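Local coordinates for SPbeta prophage-derived uncharacterized protein YorR (Bacillus subtilis, PDB 3KB2), which is uncharacterised but binds a guanosine 3'-monophosphate 5'-diphosphate and magnesium in a P-loop, and may be a nucleotide kinase of the dTMP kinase kind, at residues 3-17 and 92-104. Numbering follows the deposited sequence.
Sequences LIILEGPDCCFKSTV and IKAKAKVVYLHAD. With MG (magnesium ion), chain D; G3D (guanosine-3'-monophosphate-5'-diphosphate), chain C.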
ATOM      1  N   LEU A   3     -16.472 -16.587  18.622  1.00 24.05           N
ATOM      2  CA  LEU A   3     -15.722 -15.472  18.056  1.00 20.87           C
ATOM      3  C   LEU A   3     -15.093 -15.895  16.740  1.00 14.85           C
ATOM      4  O   LEU A   3     -14.159 -16.695  16.718  1.00 13.18           O
ATOM      5  CB  LEU A   3     -14.638 -15.026  19.040  1.00 19.78           C
ATOM      6  CG  LEU A   3     -13.693 -13.909  18.605  1.00 30.27           C
ATOM      7  CD1 LEU A   3     -14.477 -12.633  18.354  1.00 26.97           C
ATOM      8  CD2 LEU A   3     -12.649 -13.685  19.698  1.00 32.96           C
ATOM      9  N   ILE A   4     -15.608 -15.351  15.641  1.00 17.32           N
ATOM     10  CA  ILE A   4     -15.108 -15.699  14.313  1.00 11.59           C
ATOM     11  C   ILE A   4     -14.064 -14.712  13.828  1.00  9.39           C
ATOM     12  O   ILE A   4     -14.331 -13.526  13.697  1.00 18.53           O
ATOM     13  CB  ILE A   4     -16.261 -15.752  13.294  1.00 16.03           C
ATOM     14  CG1 ILE A   4     -17.371 -16.681  13.820  1.00 11.01           C
ATOM     15  CG2 ILE A   4     -15.747 -16.240  11.953  1.00 13.41           C
ATOM     16  CD1 ILE A   4     -18.617 -16.682  12.978  1.00 19.58           C
ATOM     17  N   ILE A   5     -12.873 -15.216  13.553  1.00 10.71           N
ATOM     18  CA  ILE A   5     -11.773 -14.380  13.094  1.00 16.75           C
ATOM     19  C   ILE A   5     -11.434 -14.683  11.632  1.00 15.41           C
ATOM     20  O   ILE A   5     -11.132 -15.829  11.273  1.00 25.05           O
ATOM     21  CB  ILE A   5     -10.534 -14.610  13.991  1.00 16.19           C
ATOM     22  CG1 ILE A   5     -10.875 -14.219  15.438  1.00 17.99           C
ATOM     23  CG2 ILE A   5      -9.368 -13.782  13.513  1.00 17.53           C
ATOM     24  CD1 ILE A   5      -9.993 -14.873  16.460  1.00 21.34           C
ATOM     25  N   LEU A   6     -11.482 -13.653  10.795  1.00 19.49           N
ATOM     26  CA  LEU A   6     -11.193 -13.794   9.366  1.00 15.44           C
ATOM     27  C   LEU A   6      -9.836 -13.204   9.020  1.00 14.93           C
ATOM     28  O   LEU A   6      -9.610 -12.009   9.167  1.00 12.37           O
ATOM     29  CB  LEU A   6     -12.290 -13.103   8.555  1.00 11.65           C
ATOM     30  CG  LEU A   6     -13.678 -13.646   8.903  1.00 16.80           C
ATOM     31  CD1 LEU A   6     -14.745 -12.881   8.146  1.00 10.94           C
ATOM     32  CD2 LEU A   6     -13.738 -15.141   8.552  1.00 10.74           C
ATOM     33  N   GLU A   7      -8.934 -14.053   8.550  1.00 17.01           N
ATOM     34  CA  GLU A   7      -7.597 -13.613   8.203  1.00 15.08           C
ATOM     35  C   GLU A   7      -7.239 -14.030   6.793  1.00 14.79           C
ATOM     36  O   GLU A   7      -7.856 -14.926   6.219  1.00 16.32           O
ATOM     37  CB  GLU A   7      -6.575 -14.193   9.193  1.00 19.87           C
ATOM     38  CG  GLU A   7      -6.722 -13.677  10.616  1.00 13.82           C
ATOM     39  CD  GLU A   7      -6.144 -12.288  10.788  1.00 21.49           C
ATOM     40  OE1 GLU A   7      -6.360 -11.442   9.892  1.00 31.15           O
ATOM     41  OE2 GLU A   7      -5.482 -12.029  11.820  1.00 26.98           O
ATOM     42  N   GLY A   8      -6.229 -13.374   6.242  1.00 12.94           N
ATOM     43  CA  GLY A   8      -5.801 -13.692   4.898  1.00 15.10           C
ATOM     44  C   GLY A   8      -5.512 -12.435   4.107  1.00 17.09           C
ATOM     45  O   GLY A   8      -5.919 -11.333   4.500  1.00 13.38           O
ATOM     46  N   PRO A   9      -4.796 -12.573   2.981  1.00 18.70           N
ATOM     47  CA  PRO A   9      -4.442 -11.450   2.112  1.00 18.39           C
ATOM     48  C   PRO A   9      -5.682 -10.806   1.497  1.00 19.34           C
ATOM     49  O   PRO A   9      -6.786 -11.348   1.585  1.00 24.07           O
ATOM     50  CB  PRO A   9      -3.562 -12.104   1.054  1.00 25.91           C
ATOM     51  CG  PRO A   9      -4.171 -13.483   0.939  1.00 11.75           C
ATOM     52  CD  PRO A   9      -4.323 -13.844   2.399  1.00 16.06           C
ATOM     53  N   ASP A  10      -5.482  -9.655   0.860  1.00 20.24           N
ATOM     54  CA  ASP A  10      -6.559  -8.911   0.214  1.00 22.39           C
ATOM     55  C   ASP A  10      -7.271  -9.668  -0.897  1.00 24.05           C
ATOM     56  O   ASP A  10      -6.715 -10.577  -1.518  1.00 14.49           O
ATOM     57  CB  ASP A  10      -6.020  -7.621  -0.388  1.00 26.26           C
ATOM     58  CG  ASP A  10      -5.656  -6.597   0.653  1.00 29.38           C
ATOM     59  OD1 ASP A  10      -5.285  -5.472   0.250  1.00 35.71           O
ATOM     60  OD2 ASP A  10      -5.736  -6.913   1.861  1.00 37.55           O
ATOM     61  N   CYS A  11      -8.507  -9.262  -1.149  1.00 19.49           N
ATOM     62  CA  CYS A  11      -9.304  -9.860  -2.204  1.00 22.39           C
ATOM     63  C   CYS A  11      -9.529 -11.356  -2.055  1.00 25.29           C
ATOM     64  O   CYS A  11      -9.502 -12.099  -3.040  1.00 32.27           O
ATOM     65  CB  CYS A  11      -8.654  -9.556  -3.554  1.00 27.16           C
ATOM     66  SG  CYS A  11      -8.590  -7.785  -3.903  1.00 26.57           S
ATOM     67  N   CYS A  12      -9.748 -11.801  -0.826  1.00 16.37           N
ATOM     68  CA  CYS A  12      -9.991 -13.212  -0.595  1.00 16.53           C
ATOM     69  C   CYS A  12     -11.355 -13.430   0.046  1.00 11.89           C
ATOM     70  O   CYS A  12     -11.546 -14.366   0.816  1.00 18.26           O
ATOM     71  CB  CYS A  12      -8.876 -13.820   0.262  1.00 17.72           C
ATOM     72  SG  CYS A  12      -7.292 -13.999  -0.621  1.00 23.17           S
ATOM     73  N   PHE A  13     -12.292 -12.548  -0.285  1.00  7.69           N
ATOM     74  CA  PHE A  13     -13.660 -12.632   0.193  1.00 11.78           C
ATOM     75  C   PHE A  13     -13.869 -12.417   1.692  1.00 10.35           C
ATOM     76  O   PHE A  13     -14.968 -12.635   2.196  1.00 10.28           O
ATOM     77  CB  PHE A  13     -14.268 -13.992  -0.207  1.00 15.49           C
ATOM     78  CG  PHE A  13     -14.082 -14.362  -1.675  1.00 20.46           C
ATOM     79  CD1 PHE A  13     -13.805 -13.393  -2.636  1.00 15.35           C
ATOM     80  CD2 PHE A  13     -14.252 -15.683  -2.101  1.00 17.40           C
ATOM     81  CE1 PHE A  13     -13.704 -13.734  -3.991  1.00 16.74           C
ATOM     82  CE2 PHE A  13     -14.154 -16.020  -3.457  1.00  8.40           C
ATOM     83  CZ  PHE A  13     -13.882 -15.050  -4.394  1.00  7.17           C
ATOM     84  N   LYS A  14     -12.839 -11.973   2.406  1.00 12.41           N
ATOM     85  CA  LYS A  14     -12.975 -11.781   3.849  1.00 12.71           C
ATOM     86  C   LYS A  14     -14.174 -10.940   4.271  1.00 10.45           C
ATOM     87  O   LYS A  14     -15.003 -11.390   5.060  1.00  7.71           O
ATOM     88  CB  LYS A  14     -11.681 -11.198   4.436  1.00 14.13           C
ATOM     89  CG  LYS A  14     -10.480 -12.116   4.222  1.00 12.54           C
ATOM     90  CD  LYS A  14      -9.308 -11.772   5.130  1.00  9.03           C
ATOM     91  CE  LYS A  14      -8.945 -10.303   5.041  1.00  9.54           C
ATOM     92  NZ  LYS A  14      -8.739  -9.914   3.643  1.00  6.68           N
ATOM     93  N   SER A  15     -14.279  -9.727   3.736  1.00 15.68           N
ATOM     94  CA  SER A  15     -15.375  -8.832   4.091  1.00 10.43           C
ATOM     95  C   SER A  15     -16.746  -9.294   3.621  1.00 18.48           C
ATOM     96  O   SER A  15     -17.761  -9.035   4.271  1.00 11.01           O
ATOM     97  CB  SER A  15     -15.073  -7.440   3.561  1.00 16.21           C
ATOM     98  OG  SER A  15     -13.969  -6.919   4.282  1.00 22.01           O
ATOM     99  N   THR A  16     -16.762  -9.976   2.480  1.00 25.37           N
ATOM    100  CA  THR A  16     -17.989 -10.517   1.904  1.00 15.71           C
ATOM    101  C   THR A  16     -18.447 -11.639   2.834  1.00 20.45           C
ATOM    102  O   THR A  16     -19.596 -11.666   3.272  1.00 10.56           O
ATOM    103  CB  THR A  16     -17.720 -11.089   0.495  1.00  6.97           C
ATOM    104  OG1 THR A  16     -17.183 -10.051  -0.327  1.00 11.25           O
ATOM    105  CG2 THR A  16     -19.006 -11.612  -0.148  1.00 10.14           C
ATOM    106  N   VAL A  17     -17.539 -12.564   3.143  1.00 21.35           N
ATOM    107  CA  VAL A  17     -17.888 -13.667   4.031  1.00 20.87           C
ATOM    108  C   VAL A  17     -18.421 -13.106   5.335  1.00 11.75           C
ATOM    109  O   VAL A  17     -19.456 -13.542   5.829  1.00 13.76           O
ATOM    110  CB  VAL A  17     -16.675 -14.576   4.320  1.00 12.51           C
ATOM    111  CG1 VAL A  17     -16.993 -15.527   5.465  1.00 11.40           C
ATOM    112  CG2 VAL A  17     -16.341 -15.372   3.082  1.00  9.42           C
ATOM    113  N   ILE A  92      -8.905 -16.586  24.074  1.00 17.39           N
ATOM    114  CA  ILE A  92     -10.069 -16.844  23.224  1.00 16.54           C
ATOM    115  C   ILE A  92     -10.084 -18.227  22.587  1.00 22.23           C
ATOM    116  O   ILE A  92     -10.891 -18.493  21.700  1.00 22.96           O
ATOM    117  CB  ILE A  92     -10.137 -15.817  22.081  1.00 22.83           C
ATOM    118  CG1 ILE A  92      -9.039 -16.120  21.055  1.00 23.33           C
ATOM    119  CG2 ILE A  92      -9.964 -14.401  22.644  1.00 17.60           C
ATOM    120  CD1 ILE A  92      -8.989 -15.175  19.876  1.00 24.05           C
ATOM    121  N   LYS A  93      -9.184 -19.099  23.027  1.00 20.82           N
ATOM    122  CA  LYS A  93      -9.088 -20.445  22.477  1.00 19.28           C
ATOM    123  C   LYS A  93     -10.373 -21.257  22.622  1.00 25.31           C
ATOM    124  O   LYS A  93     -10.662 -22.115  21.792  1.00 29.91           O
ATOM    125  CB  LYS A  93      -7.925 -21.195  23.146  1.00 26.60           C
ATOM    126  CG  LYS A  93      -8.127 -21.498  24.634  1.00 33.93           C
ATOM    127  CD  LYS A  93      -6.806 -21.822  25.347  1.00 41.76           C
ATOM    128  CE  LYS A  93      -7.043 -22.273  26.785  1.00 37.20           C
ATOM    129  NZ  LYS A  93      -7.987 -21.372  27.506  1.00 44.13           N
ATOM    130  N   ALA A  94     -11.151 -20.980  23.666  1.00 22.43           N
ATOM    131  CA  ALA A  94     -12.382 -21.720  23.909  1.00 29.61           C
ATOM    132  C   ALA A  94     -13.623 -21.139  23.250  1.00 23.58           C
ATOM    133  O   ALA A  94     -14.740 -21.574  23.521  1.00 28.82           O
ATOM    134  CB  ALA A  94     -12.621 -21.835  25.403  1.00 36.49           C
ATOM    135  N   LYS A  95     -13.443 -20.166  22.379  1.00 21.38           N
ATOM    136  CA  LYS A  95     -14.596 -19.557  21.758  1.00 19.12           C
ATOM    137  C   LYS A  95     -14.249 -19.072  20.377  1.00 20.01           C
ATOM    138  O   LYS A  95     -15.114 -18.618  19.633  1.00 24.12           O
ATOM    139  CB  LYS A  95     -15.034 -18.365  22.591  1.00 23.20           C
ATOM    140  CG  LYS A  95     -13.918 -17.349  22.777  1.00 22.16           C
ATOM    141  CD  LYS A  95     -14.451 -16.026  23.294  1.00 25.97           C
ATOM    142  CE  LYS A  95     -13.325 -15.111  23.754  1.00 21.60           C
ATOM    143  NZ  LYS A  95     -13.851 -13.772  24.170  1.00 20.66           N
ATOM    144  N   ALA A  96     -12.978 -19.165  20.032  1.00 18.02           N
ATOM    145  CA  ALA A  96     -12.551 -18.665  18.750  1.00 17.92           C
ATOM    146  C   ALA A  96     -12.547 -19.678  17.631  1.00 23.42           C
ATOM    147  O   ALA A  96     -12.299 -20.866  17.838  1.00 25.05           O
ATOM    148  CB  ALA A  96     -11.174 -18.034  18.882  1.00 22.03           C
ATOM    149  N   LYS A  97     -12.861 -19.180  16.441  1.00 23.31           N
ATOM    150  CA  LYS A  97     -12.856 -19.963  15.213  1.00 19.51           C
ATOM    151  C   LYS A  97     -11.997 -19.104  14.296  1.00 21.65           C
ATOM    152  O   LYS A  97     -12.426 -18.029  13.860  1.00 18.54           O
ATOM    153  CB  LYS A  97     -14.270 -20.099  14.639  1.00 28.02           C
ATOM    154  CG  LYS A  97     -14.910 -21.472  14.838  1.00 27.57           C
ATOM    155  CD  LYS A  97     -14.982 -21.861  16.311  1.00 38.46           C
ATOM    156  CE  LYS A  97     -15.815 -23.124  16.521  1.00 39.99           C
ATOM    157  NZ  LYS A  97     -15.272 -24.306  15.797  1.00 31.56           N
ATOM    158  N   VAL A  98     -10.775 -19.563  14.038  1.00 16.82           N
ATOM    159  CA  VAL A  98      -9.841 -18.824  13.199  1.00 19.15           C
ATOM    160  C   VAL A  98      -9.921 -19.243  11.744  1.00 15.71           C
ATOM    161  O   VAL A  98      -9.591 -20.374  11.399  1.00 16.62           O
ATOM    162  CB  VAL A  98      -8.389 -19.006  13.672  1.00 16.50           C
ATOM    163  CG1 VAL A  98      -7.467 -18.146  12.824  1.00 18.16           C
ATOM    164  CG2 VAL A  98      -8.274 -18.623  15.131  1.00 16.48           C
ATOM    165  N   VAL A  99     -10.352 -18.325  10.891  1.00 14.36           N
ATOM    166  CA  VAL A  99     -10.475 -18.629   9.475  1.00 11.41           C
ATOM    167  C   VAL A  99      -9.372 -17.983   8.652  1.00 14.62           C
ATOM    168  O   VAL A  99      -9.068 -16.804   8.819  1.00 21.33           O
ATOM    169  CB  VAL A  99     -11.833 -18.165   8.942  1.00 11.17           C
ATOM    170  CG1 VAL A  99     -11.974 -18.530   7.478  1.00 10.19           C
ATOM    171  CG2 VAL A  99     -12.921 -18.784   9.753  1.00 12.63           C
ATOM    172  N   TYR A 100      -8.768 -18.769   7.770  1.00 15.92           N
ATOM    173  CA  TYR A 100      -7.700 -18.283   6.906  1.00 17.01           C
ATOM    174  C   TYR A 100      -8.183 -18.410   5.463  1.00 12.79           C
ATOM    175  O   TYR A 100      -8.323 -19.513   4.939  1.00 16.08           O
ATOM    176  CB  TYR A 100      -6.419 -19.115   7.130  1.00 20.66           C
ATOM    177  CG  TYR A 100      -5.288 -18.869   6.140  1.00 19.71           C
ATOM    178  CD1 TYR A 100      -5.034 -17.589   5.631  1.00 24.39           C
ATOM    179  CD2 TYR A 100      -4.460 -19.916   5.717  1.00 21.83           C
ATOM    180  CE1 TYR A 100      -3.990 -17.362   4.723  1.00 15.17           C
ATOM    181  CE2 TYR A 100      -3.410 -19.690   4.809  1.00 16.54           C
ATOM    182  CZ  TYR A 100      -3.185 -18.414   4.317  1.00 19.85           C
ATOM    183  OH  TYR A 100      -2.166 -18.181   3.411  1.00 21.00           O
ATOM    184  N   LEU A 101      -8.461 -17.280   4.833  1.00  6.69           N
ATOM    185  CA  LEU A 101      -8.913 -17.309   3.464  1.00  5.52           C
ATOM    186  C   LEU A 101      -7.758 -16.917   2.563  1.00 13.10           C
ATOM    187  O   LEU A 101      -7.147 -15.863   2.752  1.00 16.40           O
ATOM    188  CB  LEU A 101     -10.082 -16.349   3.272  1.00  8.79           C
ATOM    189  CG  LEU A 101     -11.321 -16.611   4.132  1.00 11.99           C
ATOM    190  CD1 LEU A 101     -12.446 -15.675   3.700  1.00  9.81           C
ATOM    191  CD2 LEU A 101     -11.767 -18.057   3.977  1.00 12.34           C
ATOM    192  N   HIS A 102      -7.452 -17.762   1.583  1.00 15.97           N
ATOM    193  CA  HIS A 102      -6.345 -17.478   0.671  1.00 21.39           C
ATOM    194  C   HIS A 102      -6.679 -17.774  -0.788  1.00 21.72           C
ATOM    195  O   HIS A 102      -7.841 -17.975  -1.151  1.00 25.12           O
ATOM    196  CB  HIS A 102      -5.117 -18.297   1.085  1.00 19.35           C
ATOM    197  CG  HIS A 102      -5.358 -19.775   1.088  1.00 21.23           C
ATOM    198  ND1 HIS A 102      -6.051 -20.412   2.095  1.00 26.38           N
ATOM    199  CD2 HIS A 102      -5.052 -20.731   0.179  1.00 12.37           C
ATOM    200  CE1 HIS A 102      -6.163 -21.696   1.804  1.00 20.99           C
ATOM    201  NE2 HIS A 102      -5.566 -21.916   0.648  1.00 22.88           N
ATOM    202  N   ALA A 103      -5.641 -17.788  -1.620  1.00 14.47           N
ATOM    203  CA  ALA A 103      -5.770 -18.087  -3.046  1.00 17.39           C
ATOM    204  C   ALA A 103      -4.382 -18.013  -3.663  1.00 23.61           C
ATOM    205  O   ALA A 103      -3.490 -17.362  -3.113  1.00 21.27           O
ATOM    206  CB  ALA A 103      -6.693 -17.086  -3.723  1.00  9.66           C
ATOM    207  N   ASP A 104      -4.192 -18.683  -4.794  1.00 21.80           N
ATOM    208  CA  ASP A 104      -2.901 -18.655  -5.462  1.00 23.23           C
ATOM    209  C   ASP A 104      -2.558 -17.207  -5.806  1.00 16.06           C
ATOM    210  O   ASP A 104      -3.440 -16.357  -5.864  1.00 18.71           O
ATOM    211  CB  ASP A 104      -2.931 -19.508  -6.745  1.00 25.19           C
ATOM    212  CG  ASP A 104      -2.935 -21.010  -6.457  1.00 41.54           C
ATOM    213  OD1 ASP A 104      -2.515 -21.415  -5.346  1.00 37.99           O
ATOM    214  OD2 ASP A 104      -3.342 -21.794  -7.349  1.00 38.28           O
TER
HETATM  215 MG    MG D 181     -11.921  -6.267   3.426  1.00 21.61          MG
HETATM  216  PB  G3D C 180     -11.401  -8.761   0.966  1.00 19.03           P
HETATM  217  O1B G3D C 180     -10.205  -7.873   0.614  1.00 17.86           O
HETATM  218  O2B G3D C 180     -11.111 -10.088   1.519  1.00 17.73           O
HETATM  219  O3B G3D C 180     -12.370  -7.923   2.014  1.00 19.49           O
HETATM  220  PA  G3D C 180     -13.944  -8.773  -0.359  1.00 20.34           P
HETATM  221  O3A G3D C 180     -12.345  -8.905  -0.264  1.00 26.80           O
HETATM  222  O1A G3D C 180     -14.625  -9.716   0.515  1.00 25.79           O
HETATM  223  O2A G3D C 180     -14.261  -7.275  -0.224  1.00 26.59           O
HETATM  224  O5' G3D C 180     -14.215  -9.323  -1.903  1.00 20.31           O
HETATM  225  C5' G3D C 180     -13.218  -8.744  -2.841  1.00 14.94           C
HETATM  226  C4' G3D C 180     -14.113  -8.905  -4.165  1.00 22.60           C
HETATM  227  O4' G3D C 180     -14.381 -10.258  -4.567  1.00 14.77           O
HETATM  228  C3' G3D C 180     -15.387  -8.241  -4.235  1.00 20.17           C
HETATM  229  O3' G3D C 180     -15.586  -7.582  -5.459  1.00 26.36           O
HETATM  230  C2' G3D C 180     -16.518  -9.238  -3.845  1.00 17.00           C
HETATM  231  O2' G3D C 180     -17.664  -8.962  -4.431  1.00 28.27           O
HETATM  232  C1' G3D C 180     -15.782 -10.481  -4.770  1.00 18.35           C
HETATM  233  N9  G3D C 180     -16.411 -11.785  -4.341  1.00 22.48           N
HETATM  234  C8  G3D C 180     -16.971 -11.990  -3.088  1.00 18.14           C
HETATM  235  N7  G3D C 180     -17.349 -13.276  -3.264  1.00 10.30           N
HETATM  236  C5  G3D C 180     -17.188 -13.788  -4.552  1.00 15.39           C
HETATM  237  C6  G3D C 180     -17.483 -14.937  -4.974  1.00  6.77           C
HETATM  238  O6  G3D C 180     -17.965 -16.033  -4.555  1.00 18.16           O
HETATM  239  N1  G3D C 180     -17.015 -15.101  -6.394  1.00 15.08           N
HETATM  240  C2  G3D C 180     -16.455 -14.064  -6.903  1.00 13.16           C
HETATM  241  N2  G3D C 180     -15.931 -14.277  -8.291  1.00 20.90           N
HETATM  242  N3  G3D C 180     -16.070 -12.891  -6.427  1.00 19.16           N
HETATM  243  C4  G3D C 180     -16.562 -12.832  -5.192  1.00 12.83           C
HETATM  244  P1  G3D C 180     -15.908  -6.277  -5.647  1.00 43.69           P
HETATM  245  O4P G3D C 180     -17.324  -6.097  -5.745  1.00 43.70           O
HETATM  246  O5P G3D C 180     -15.264  -6.009  -7.096  1.00 48.41           O
HETATM  247  O6P G3D C 180     -15.148  -5.208  -4.856  1.00 34.14           O
HETATM  248  O   HOH W   1     -13.362  -5.753   1.631  1.00 15.14           O
HETATM  249  O   HOH W   2     -10.841  -7.493   4.996  1.00 25.17           O
HETATM  250  O   HOH W   3     -12.023  -4.066   4.067  1.00 36.57           O
HETATM  251  O   HOH W   4      -9.901  -5.971   2.474  1.00 34.53           O
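L101, one residue before the end of strand 96-102, has its side chain pushed under the P-loop, GPDCCFKS, that follows strand 3-7; the two strands are parallel neighbours inside the 2-3-1-4-5 sheet of a P-loop kinase fold. CG of L101 lies anti to its carbonyl carbon (chi1 -59°), which brings CD1 to 3.3 Å from C12 O. The same methyl also packs on V17 CG2, while the K14 chain runs antiparallel alongside the leucine. The same loop turns its N-H groups to the nucleotide, with K14 N 2.7 Å from O2B of the beta-phosphate, and S15 OG binds the magnesium. C12 sits over the end of the strand, CB against L101 and SG against the backbone of H102.

Further back, six backbone bonds zip the strands, from L3 N to K95 O up to L101 N to E7 O. On one face L6 and V99 stand next to each other with their branches aimed alike, L6 CD2 3.6 Å from V99 CB; I160 of helix 153-166 packs on V99. On the other, I5 and I92 meet tip to tip, CD1 to CD1 at 3.6 Å, and L3 CD2 closes on the same I92 methyl. E7 bends away to S66 and F63. The Y100 ring turns its edge to G8 and P9, CE1 lying 4.2 Å from P9 CD.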